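PDB 3AQ1: thermosome subunit from Methanococcoides burtonii, which probably binds and hydrolyses ATP to help unfolded proteins fold, as expected of a group II chaperonin. Local coordinates for residues Gly77-Ala82 and Ala462-Leu467. Residues are numbered along the deposited sequence; the frame is centred on the assembly and turned at random.
Sequences GYRHAA and ATVMIL
Tyr-78 meets Thr-463 at the edge of its ring: the methyl CG2 of Thr-463 lies in the ring plane, 3.7 Å from Tyr-78 CE2, and the two side chains cross at about a right angle. This is therefore contact with a ring edge, not stacking over a face. Nearer the backbone, Tyr-78 CB lies 4.3 Å from the Val-464 methyl CG2, a looser apolar contact. The second valine methyl, CG1, is 3.7 Å from Arg-79 NH2 and approaches the guanidinium obliquely.

Torsions account for this division of labour. Thr-463 has its methyl trans to the backbone N and its OG1 beside it (chi1 -69°), which gives CG2 to the tyrosine and leaves the hydroxyl to bond Ala-459 O, within its own helix. Arg-79 starts out extended and then bends at chi3 (-56°), bringing the guanidinium beside Val-464, where NH1 forms a salt bridge with Glu-461.

No hydrogen bond links the two segments. Their axes approach to 10.4 Å and run antiparallel at 168°, with the CA atoms of Tyr-78 and Val-464 7.7 Å apart. The contact thus pairs helix 71-92 with the C-terminal part of helix 449-467 in the mainly helical region that corresponds to the equatorial domain of group II chaperonins. Helix 45-65 packs against both: Tyr-78 OH is hydrogen-bonded to Leu-57 O, fixing the far end of the ring, and the tyrosine side chain touches Lys-60 and Ala-61, while Thr-463 touches Leu-57 and Leu-467 reaches Ala-61.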
loop_
_atom_site.group_PDB
_atom_site.type_symbol
_atom_site.label_atom_id
_atom_site.label_comp_id
_atom_site.label_asym_id
_atom_site.label_seq_id
_atom_site.Cartn_x
_atom_site.Cartn_y
_atom_site.Cartn_z
ATOM N N GLY A 77 12.885 -17.152 26.420
ATOM C CA GLY A 77 11.895 -16.353 27.121
ATOM C C GLY A 77 11.377 -15.201 26.270
ATOM O O GLY A 77 10.171 -15.010 26.131
ATOM N N TYR A 78 12.299 -14.432 25.698
ATOM C CA TYR A 78 11.942 -13.331 24.815
ATOM C C TYR A 78 11.145 -13.822 23.608
ATOM O O TYR A 78 10.103 -13.255 23.276
ATOM C CB TYR A 78 13.193 -12.597 24.325
ATOM C CG TYR A 78 13.783 -11.589 25.281
ATOM C CD1 TYR A 78 13.278 -11.418 26.558
ATOM C CD2 TYR A 78 14.868 -10.823 24.902
ATOM C CE1 TYR A 78 13.841 -10.498 27.424
ATOM C CE2 TYR A 78 15.434 -9.901 25.753
ATOM C CZ TYR A 78 14.920 -9.739 27.007
ATOM O OH TYR A 78 15.500 -8.810 27.838
ATOM N N ARG A 79 11.641 -14.864 22.948
ATOM C CA ARG A 79 10.984 -15.376 21.750
ATOM C C ARG A 79 9.581 -15.889 22.072
ATOM O O ARG A 79 8.662 -15.781 21.259
ATOM C CB ARG A 79 11.814 -16.474 21.092
ATOM C CG ARG A 79 11.161 -17.048 19.843
ATOM C CD ARG A 79 11.970 -18.189 19.274
ATOM N NE ARG A 79 13.343 -17.788 18.999
ATOM C CZ ARG A 79 13.710 -17.105 17.917
ATOM N NH1 ARG A 79 12.798 -16.741 17.017
ATOM N NH2 ARG A 79 14.987 -16.783 17.738
ATOM N N HIS A 80 9.423 -16.440 23.267
ATOM C CA HIS A 80 8.120 -16.868 23.737
ATOM C C HIS A 80 7.277 -15.621 24.024
ATOM O O HIS A 80 6.074 -15.576 23.745
ATOM C CB HIS A 80 8.285 -17.759 24.975
ATOM C CG HIS A 80 7.023 -18.420 25.429
ATOM N ND1 HIS A 80 6.843 -18.868 26.722
ATOM C CD2 HIS A 80 5.874 -18.702 24.770
ATOM C CE1 HIS A 80 5.639 -19.400 26.838
ATOM N NE2 HIS A 80 5.030 -19.311 25.670
ATOM N N ALA A 81 7.928 -14.591 24.552
ATOM C CA ALA A 81 7.255 -13.324 24.803
ATOM C C ALA A 81 6.679 -12.761 23.516
ATOM O O ALA A 81 5.494 -12.466 23.446
ATOM C CB ALA A 81 8.204 -12.330 25.438
ATOM N N ALA A 82 7.517 -12.618 22.496
ATOM C CA ALA A 82 7.081 -12.062 21.217
ATOM C C ALA A 82 5.890 -12.814 20.654
ATOM O O ALA A 82 4.969 -12.217 20.104
ATOM C CB ALA A 82 8.209 -12.075 20.221
ATOM N N ALA A 462 16.387 -9.315 16.703
ATOM C CA ALA A 462 17.640 -8.578 16.709
ATOM C C ALA A 462 18.346 -8.736 18.043
ATOM O O ALA A 462 19.574 -8.845 18.103
ATOM C CB ALA A 462 17.382 -7.110 16.437
ATOM N N THR A 463 17.557 -8.719 19.114
ATOM C CA THR A 463 18.081 -8.822 20.467
ATOM C C THR A 463 18.613 -10.224 20.682
ATOM O O THR A 463 19.720 -10.416 21.183
ATOM C CB THR A 463 16.988 -8.531 21.492
ATOM O OG1 THR A 463 16.637 -7.152 21.411
ATOM C CG2 THR A 463 17.456 -8.833 22.897
ATOM N N VAL A 464 17.815 -11.202 20.285
ATOM C CA VAL A 464 18.185 -12.595 20.437
ATOM C C VAL A 464 19.392 -12.949 19.576
ATOM O O VAL A 464 20.260 -13.703 19.988
ATOM C CB VAL A 464 17.005 -13.499 20.105
ATOM C CG1 VAL A 464 17.484 -14.849 19.628
ATOM C CG2 VAL A 464 16.101 -13.619 21.330
ATOM N N MET A 465 19.458 -12.384 18.385
ATOM C CA MET A 465 20.580 -12.662 17.510
ATOM C C MET A 465 21.878 -12.165 18.149
ATOM O O MET A 465 22.928 -12.792 18.037
ATOM C CB MET A 465 20.348 -12.010 16.150
ATOM C CG MET A 465 21.554 -12.012 15.259
ATOM S SD MET A 465 21.082 -12.230 13.552
ATOM C CE MET A 465 19.697 -11.105 13.475
ATOM N N ILE A 466 21.792 -11.037 18.835
ATOM C CA ILE A 466 22.934 -10.448 19.511
ATOM C C ILE A 466 23.329 -11.209 20.790
ATOM O O ILE A 466 24.504 -11.262 21.146
ATOM C CB ILE A 466 22.621 -8.994 19.861
ATOM C CG1 ILE A 466 22.503 -8.177 18.573
ATOM C CG2 ILE A 466 23.653 -8.423 20.841
ATOM C CD1 ILE A 466 22.412 -6.691 18.794
ATOM N N LEU A 467 22.350 -11.792 21.477
ATOM C CA LEU A 467 22.608 -12.545 22.699
ATOM C C LEU A 467 23.265 -13.901 22.430
ATOM O O LEU A 467 24.170 -14.335 23.153
ATOM C CB LEU A 467 21.306 -12.780 23.461
ATOM C CG LEU A 467 20.623 -11.579 24.101
ATOM C CD1 LEU A 467 19.343 -12.023 24.765
ATOM C CD2 LEU A 467 21.550 -10.921 25.119
#